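Local coordinates for protein GDP-6-deoxy-D-mannose reductase (Pseudomonas aeruginosa, PDB 6X3B) that probably reduces GDP-4-dehydro-6-deoxy-D-mannose to GDP-D-rhamnose with the bound NADPH, a step in making the lipopolysaccharide O-antigen, at residues L66-L80 against A110-I123. Sequence-based numbering, arbitrary orientation.
Sequences LGDLWPELPDAVIHL and ALKARGFSGTFLYI. With NDP (NADPH dihydro-nicotinamide-adenine-dinucleotide phosphate), chain E.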
loop_
_atom_site.group_PDB
_atom_site.type_symbol
_atom_site.label_atom_id
_atom_site.label_comp_id
_atom_site.label_asym_id
_atom_site.label_seq_id
_atom_site.Cartn_x
_atom_site.Cartn_y
_atom_site.Cartn_z
ATOM N N LEU A 66 20.130 -3.469 14.294
ATOM C CA LEU A 66 18.921 -3.442 15.112
ATOM C C LEU A 66 18.928 -4.480 16.222
ATOM O O LEU A 66 18.171 -4.334 17.185
ATOM C CB LEU A 66 17.677 -3.647 14.231
ATOM C CG LEU A 66 17.646 -2.727 13.010
ATOM C CD1 LEU A 66 16.454 -3.042 12.099
ATOM C CD2 LEU A 66 17.586 -1.273 13.438
ATOM N N GLY A 67 19.779 -5.495 16.117
ATOM C CA GLY A 67 19.747 -6.645 17.000
ATOM C C GLY A 67 19.621 -6.376 18.484
ATOM O O GLY A 67 18.689 -6.887 19.117
ATOM N N ASP A 68 20.532 -5.576 19.050
ATOM C CA ASP A 68 20.621 -5.380 20.495
ATOM C C ASP A 68 20.050 -4.040 20.953
ATOM O O ASP A 68 20.509 -3.486 21.961
ATOM C CB ASP A 68 22.075 -5.503 20.955
ATOM C CG ASP A 68 22.662 -6.878 20.694
ATOM O OD1 ASP A 68 22.480 -7.779 21.548
ATOM O OD2 ASP A 68 23.325 -7.052 19.645
ATOM N N LEU A 69 19.035 -3.515 20.259
ATOM C CA LEU A 69 18.491 -2.214 20.630
ATOM C C LEU A 69 17.627 -2.252 21.890
ATOM O O LEU A 69 17.323 -1.189 22.442
ATOM C CB LEU A 69 17.658 -1.646 19.475
ATOM C CG LEU A 69 18.482 -1.055 18.333
ATOM C CD1 LEU A 69 17.595 -0.737 17.153
ATOM C CD2 LEU A 69 19.243 0.204 18.788
ATOM N N TRP A 70 17.195 -3.424 22.341
ATOM C CA TRP A 70 16.198 -3.529 23.411
ATOM C C TRP A 70 16.706 -4.445 24.522
ATOM O O TRP A 70 16.207 -5.562 24.704
ATOM C CB TRP A 70 14.852 -4.016 22.861
ATOM C CG TRP A 70 14.431 -3.206 21.656
ATOM C CD1 TRP A 70 14.015 -1.911 21.646
ATOM C CD2 TRP A 70 14.474 -3.628 20.291
ATOM N NE1 TRP A 70 13.761 -1.500 20.343
ATOM C CE2 TRP A 70 14.036 -2.540 19.499
ATOM C CE3 TRP A 70 14.802 -4.832 19.664
ATOM C CZ2 TRP A 70 13.930 -2.623 18.105
ATOM C CZ3 TRP A 70 14.713 -4.911 18.280
ATOM C CH2 TRP A 70 14.273 -3.817 17.518
ATOM N N PRO A 71 17.685 -3.983 25.310
ATOM C CA PRO A 71 18.038 -4.734 26.535
ATOM C C PRO A 71 16.825 -4.994 27.419
ATOM O O PRO A 71 16.597 -6.141 27.846
ATOM C CB PRO A 71 19.087 -3.833 27.211
ATOM C CG PRO A 71 18.980 -2.492 26.537
ATOM C CD PRO A 71 18.509 -2.774 25.136
ATOM N N GLU A 72 16.011 -3.973 27.675
ATOM C CA GLU A 72 14.660 -4.178 28.189
ATOM C C GLU A 72 13.657 -4.143 27.036
ATOM O O GLU A 72 13.732 -3.269 26.167
ATOM C CB GLU A 72 14.287 -3.120 29.230
ATOM C CG GLU A 72 15.322 -2.954 30.356
ATOM C CD GLU A 72 14.795 -2.120 31.519
ATOM O OE1 GLU A 72 13.900 -1.265 31.305
ATOM O OE2 GLU A 72 15.272 -2.326 32.653
ATOM N N LEU A 73 12.696 -5.082 27.057
ATOM C CA LEU A 73 11.730 -5.233 25.958
ATOM C C LEU A 73 10.673 -4.133 26.013
ATOM O O LEU A 73 10.094 -3.892 27.075
ATOM C CB LEU A 73 11.059 -6.591 26.042
ATOM C CG LEU A 73 10.109 -6.949 24.899
ATOM C CD1 LEU A 73 10.917 -7.328 23.683
ATOM C CD2 LEU A 73 9.168 -8.096 25.310
ATOM N N PRO A 74 10.394 -3.446 24.910
ATOM C CA PRO A 74 9.303 -2.465 24.934
ATOM C C PRO A 74 7.942 -3.152 24.987
ATOM O O PRO A 74 7.739 -4.223 24.411
ATOM C CB PRO A 74 9.488 -1.681 23.629
ATOM C CG PRO A 74 10.272 -2.589 22.733
ATOM C CD PRO A 74 11.127 -3.459 23.628
ATOM N N ASP A 75 7.023 -2.532 25.727
ATOM C CA ASP A 75 5.608 -2.880 25.661
ATOM C C ASP A 75 4.936 -2.242 24.462
ATOM O O ASP A 75 3.884 -2.716 24.007
ATOM C CB ASP A 75 4.900 -2.407 26.923
ATOM C CG ASP A 75 5.433 -3.084 28.138
ATOM O OD1 ASP A 75 5.284 -4.313 28.193
ATOM O OD2 ASP A 75 6.041 -2.404 28.989
ATOM N N ALA A 76 5.498 -1.138 23.990
ATOM C CA ALA A 76 4.913 -0.396 22.882
ATOM C C ALA A 76 6.031 0.262 22.097
ATOM O O ALA A 76 7.077 0.606 22.644
ATOM C CB ALA A 76 3.924 0.674 23.372
ATOM N N VAL A 77 5.783 0.449 20.811
ATOM C CA VAL A 77 6.720 1.075 19.896
ATOM C C VAL A 77 5.955 2.137 19.128
ATOM O O VAL A 77 4.831 1.886 18.688
ATOM C CB VAL A 77 7.336 0.031 18.945
ATOM C CG1 VAL A 77 8.243 0.697 17.912
ATOM C CG2 VAL A 77 8.128 -0.995 19.767
ATOM N N ILE A 78 6.528 3.335 19.013
ATOM C CA ILE A 78 6.048 4.353 18.079
ATOM C C ILE A 78 7.115 4.503 17.013
ATOM O O ILE A 78 8.283 4.777 17.327
ATOM C CB ILE A 78 5.764 5.700 18.754
ATOM C CG1 ILE A 78 4.711 5.549 19.849
ATOM C CG2 ILE A 78 5.263 6.727 17.701
ATOM C CD1 ILE A 78 4.422 6.854 20.528
ATOM N N HIS A 79 6.731 4.288 15.759
ATOM C CA HIS A 79 7.680 4.244 14.662
ATOM C C HIS A 79 7.506 5.542 13.882
ATOM O O HIS A 79 6.564 5.680 13.098
ATOM C CB HIS A 79 7.446 2.998 13.798
ATOM C CG HIS A 79 8.326 2.921 12.586
ATOM N ND1 HIS A 79 9.644 3.339 12.585
ATOM C CD2 HIS A 79 8.067 2.485 11.327
ATOM C CE1 HIS A 79 10.160 3.147 11.381
ATOM N NE2 HIS A 79 9.224 2.633 10.596
ATOM N N LEU A 80 8.411 6.497 14.126
ATOM C CA LEU A 80 8.468 7.779 13.445
ATOM C C LEU A 80 9.501 7.824 12.332
ATOM O O LEU A 80 9.338 8.603 11.390
ATOM C CB LEU A 80 8.813 8.900 14.441
ATOM C CG LEU A 80 7.873 9.214 15.603
ATOM C CD1 LEU A 80 8.590 10.060 16.678
ATOM C CD2 LEU A 80 6.662 9.964 15.067
ATOM N N ALA A 110 13.165 -7.462 13.529
ATOM C CA ALA A 110 14.058 -7.376 14.679
ATOM C C ALA A 110 13.272 -7.447 15.992
ATOM O O ALA A 110 13.665 -8.157 16.929
ATOM C CB ALA A 110 14.881 -6.086 14.614
ATOM N N LEU A 111 12.168 -6.696 16.080
ATOM C CA LEU A 111 11.301 -6.768 17.257
ATOM C C LEU A 111 10.787 -8.189 17.463
ATOM O O LEU A 111 10.791 -8.713 18.590
ATOM C CB LEU A 111 10.130 -5.787 17.106
ATOM C CG LEU A 111 10.449 -4.298 17.335
ATOM C CD1 LEU A 111 9.375 -3.381 16.762
ATOM C CD2 LEU A 111 10.660 -4.000 18.822
ATOM N N LYS A 112 10.347 -8.832 16.379
ATOM C CA LYS A 112 9.848 -10.199 16.470
ATOM C C LYS A 112 10.919 -11.135 17.013
ATOM O O LYS A 112 10.668 -11.921 17.942
ATOM C CB LYS A 112 9.363 -10.670 15.091
ATOM C CG LYS A 112 8.754 -12.097 15.141
ATOM C CD LYS A 112 8.184 -12.548 13.779
ATOM C CE LYS A 112 7.758 -14.022 13.840
ATOM N NZ LYS A 112 7.260 -14.516 12.519
ATOM N N ALA A 113 12.137 -11.051 16.458
ATOM C CA ALA A 113 13.201 -11.952 16.891
ATOM C C ALA A 113 13.543 -11.748 18.361
ATOM O O ALA A 113 13.932 -12.703 19.044
ATOM C CB ALA A 113 14.452 -11.752 16.032
ATOM N N ARG A 114 13.418 -10.515 18.854
ATOM C CA ARG A 114 13.723 -10.213 20.248
ATOM C C ARG A 114 12.636 -10.707 21.208
ATOM O O ARG A 114 12.897 -10.864 22.408
ATOM C CB ARG A 114 13.933 -8.707 20.397
ATOM C CG ARG A 114 13.987 -8.181 21.840
ATOM C CD ARG A 114 15.257 -8.587 22.581
ATOM N NE ARG A 114 15.283 -7.990 23.916
ATOM C CZ ARG A 114 14.594 -8.473 24.950
ATOM N NH1 ARG A 114 13.841 -9.559 24.801
ATOM N NH2 ARG A 114 14.644 -7.869 26.130
ATOM N N GLY A 115 11.439 -10.982 20.710
ATOM C CA GLY A 115 10.336 -11.447 21.534
ATOM C C GLY A 115 9.230 -10.439 21.720
ATOM O O GLY A 115 8.302 -10.691 22.502
ATOM N N PHE A 116 9.299 -9.305 21.029
ATOM C CA PHE A 116 8.238 -8.312 21.093
ATOM C C PHE A 116 6.909 -8.936 20.688
ATOM O O PHE A 116 6.845 -9.768 19.782
ATOM C CB PHE A 116 8.570 -7.131 20.168
ATOM C CG PHE A 116 7.553 -6.020 20.195
ATOM C CD1 PHE A 116 7.509 -5.130 21.259
ATOM C CD2 PHE A 116 6.658 -5.841 19.134
ATOM C CE1 PHE A 116 6.583 -4.084 21.285
ATOM C CE2 PHE A 116 5.731 -4.790 19.154
ATOM C CZ PHE A 116 5.690 -3.915 20.219
ATOM N N SER A 117 5.844 -8.540 21.386
ATOM C CA SER A 117 4.491 -8.883 20.961
ATOM C C SER A 117 3.495 -7.854 21.469
ATOM O O SER A 117 2.309 -8.165 21.624
ATOM C CB SER A 117 4.094 -10.300 21.425
ATOM O OG SER A 117 4.079 -10.378 22.840
ATOM N N GLY A 118 3.952 -6.621 21.708
ATOM C CA GLY A 118 3.126 -5.547 22.243
ATOM C C GLY A 118 2.484 -4.652 21.194
ATOM O O GLY A 118 2.077 -5.096 20.117
ATOM N N THR A 119 2.358 -3.372 21.531
ATOM C CA THR A 119 1.639 -2.421 20.693
ATOM C C THR A 119 2.606 -1.716 19.742
ATOM O O THR A 119 3.655 -1.219 20.155
ATOM C CB THR A 119 0.888 -1.414 21.564
ATOM O OG1 THR A 119 -0.151 -2.107 22.276
ATOM C CG2 THR A 119 0.250 -0.323 20.705
ATOM N N PHE A 120 2.263 -1.701 18.466
ATOM C CA PHE A 120 3.079 -1.056 17.447
ATOM C C PHE A 120 2.237 0.034 16.801
ATOM O O PHE A 120 1.286 -0.268 16.078
ATOM C CB PHE A 120 3.548 -2.062 16.396
ATOM C CG PHE A 120 4.609 -1.519 15.473
ATOM C CD1 PHE A 120 4.260 -0.748 14.375
ATOM C CD2 PHE A 120 5.948 -1.789 15.712
ATOM C CE1 PHE A 120 5.247 -0.239 13.509
ATOM C CE2 PHE A 120 6.950 -1.296 14.847
ATOM C CZ PHE A 120 6.604 -0.518 13.768
ATOM N N LEU A 121 2.595 1.298 17.034
ATOM C CA LEU A 121 1.882 2.412 16.426
ATOM C C LEU A 121 2.721 2.927 15.253
ATOM O O LEU A 121 3.804 3.493 15.449
ATOM C CB LEU A 121 1.608 3.507 17.453
ATOM C CG LEU A 121 1.142 4.849 16.875
ATOM C CD1 LEU A 121 -0.198 4.691 16.113
ATOM C CD2 LEU A 121 1.017 5.897 17.986
ATOM N N TYR A 122 2.223 2.709 14.038
ATOM C CA TYR A 122 2.889 3.167 12.832
ATOM C C TYR A 122 2.404 4.574 12.516
ATOM O O TYR A 122 1.195 4.825 12.497
ATOM C CB TYR A 122 2.608 2.241 11.649
ATOM C CG TYR A 122 3.227 2.803 10.417
ATOM C CD1 TYR A 122 4.608 2.831 10.288
ATOM C CD2 TYR A 122 2.449 3.403 9.428
ATOM C CE1 TYR A 122 5.210 3.385 9.169
ATOM C CE2 TYR A 122 3.036 3.959 8.303
ATOM C CZ TYR A 122 4.425 3.957 8.194
ATOM O OH TYR A 122 5.033 4.505 7.084
ATOM N N ILE A 123 3.341 5.495 12.299
ATOM C CA ILE A 123 3.002 6.877 12.007
ATOM C C ILE A 123 3.036 7.041 10.490
ATOM O O ILE A 123 4.110 7.027 9.870
ATOM C CB ILE A 123 3.937 7.871 12.717
ATOM C CG1 ILE A 123 3.821 7.732 14.256
ATOM C CG2 ILE A 123 3.585 9.316 12.329
ATOM C CD1 ILE A 123 2.360 7.546 14.788
HETATM P PA NDP E . 12.239 13.923 10.320
HETATM O O1A NDP E . 12.656 13.782 8.896
HETATM O O2A NDP E . 12.414 15.245 10.987
HETATM O O5B NDP E . 12.949 12.788 11.199
HETATM C C5B NDP E . 13.192 11.490 10.606
HETATM C C4B NDP E . 13.878 10.608 11.618
HETATM O O4B NDP E . 14.102 9.297 11.038
HETATM C C3B NDP E . 15.251 11.091 12.111
HETATM O O3B NDP E . 15.392 10.881 13.510
HETATM C C2B NDP E . 16.221 10.243 11.298
HETATM O O2B NDP E . 17.443 10.060 12.008
HETATM C C1B NDP E . 15.450 8.933 11.215
HETATM N N9A NDP E . 15.856 8.079 10.108
HETATM C C8A NDP E . 15.803 8.381 8.770
HETATM N N7A NDP E . 16.244 7.417 8.002
HETATM C C5A NDP E . 16.613 6.415 8.887
HETATM C C6A NDP E . 17.157 5.132 8.698
HETATM N N6A NDP E . 17.423 4.656 7.484
HETATM N N1A NDP E . 17.413 4.380 9.794
HETATM C C2A NDP E . 17.133 4.900 10.995
HETATM N N3A NDP E . 16.621 6.090 11.297
HETATM C C4A NDP E . 16.379 6.811 10.189
HETATM O O3 NDP E . 10.701 13.495 10.453
HETATM P PN NDP E . 9.496 14.176 11.257
HETATM O O1N NDP E . 9.812 14.128 12.715
HETATM O O2N NDP E . 9.200 15.500 10.639
HETATM O O5D NDP E . 8.297 13.162 10.939
HETATM C C5D NDP E . 8.008 12.105 11.885
HETATM C C4D NDP E . 6.989 11.171 11.281
HETATM O O4D NDP E . 5.767 11.907 11.022
HETATM C C3D NDP E . 7.387 10.525 9.946
HETATM O O3D NDP E . 6.942 9.177 9.876
HETATM C C2D NDP E . 6.680 11.424 8.935
HETATM O O2D NDP E . 6.419 10.771 7.703
HETATM C C1D NDP E . 5.392 11.772 9.673
HETATM N N1N NDP E . 4.797 13.060 9.209
HETATM C C2N NDP E . 5.374 14.259 9.527
HETATM C C3N NDP E . 4.764 15.450 9.243
HETATM C C7N NDP E . 5.558 16.692 9.378
HETATM O O7N NDP E . 5.063 17.775 9.049
HETATM N N7N NDP E . 6.790 16.601 9.856
HETATM C C4N NDP E . 3.337 15.429 8.813
HETATM C C5N NDP E . 2.842 14.091 8.453
HETATM C C6N NDP E . 3.653 13.059 8.449
HETATM P P2B NDP E . 18.688 10.711 11.212
HETATM O O1X NDP E . 19.906 10.442 12.068
HETATM O O2X NDP E . 18.771 10.020 9.867
HETATM O O3X NDP E . 18.399 12.192 11.076
HETATM O O HOH W 1 6.129 -6.734 23.735
HETATM O O HOH W 2 6.833 6.409 10.567
#
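Val77 sits at the tight centre of this contact, its two methyls divided between two phenylalanines. CG1, anti to the backbone N (chi1 176°), lies 3.9 Å from CE2 of Phe120, while CG2 meets CE1 of Phe116 and CD1 of Leu111. A branched residue suits a strand position that has neighbours on two flanks. Next along the same face, His79 lays its CB against CZ of Phe120 and brings CD2 to the edge of the Tyr122 ring, 3.6 Å from CD1; ND1 and NE2 are hydrogen-bonded to the hydroxyls of Thr28 and Thr104, a polar need met inside an apolar layer. Beneath these side chains the backbones of 76-79 and 119-123 run parallel, joined by a ladder in which Leu121 N gives Val77 O a nearly straight bond of 2.8 Å. They are adjacent strands of the Rossmann fold, linked by a beta-alpha-beta crossover through helices 86-91 and 93-114. Where the strands end, one water lies within hydrogen-bonding distance of His79 O, Ile123 O and O3D of the NADPH, able to donate to two at a time, and that ribose hydroxyl donates to Leu80 O, 2.9 Å away. The helix end closes over Trp70: CD2 of Leu111 stands over the indole, 3.7 Å from the centroid of its six-membered ring, and the small Ala110 CB fits at the ring's edge. Toward solvent the packing gives way to polar links. Arg114, bent at chi2 (71°), sends NE 2.7 Å to Trp70 O, which lies in the guanidinium plane, whereas NH2 reaches Pro71 O from above the carbonyl plane at 3.1 Å. CD1 of Leu73 lies over one guanidinium face, toward its rim, though Leu73 is itself partly exposed. Gly115, with positive phi (109°), ends the helix in a Schellman motif; a side chain here would press against the preceding carbonyl O. A water bridges Pro74 O and Ser117 N along this outer side.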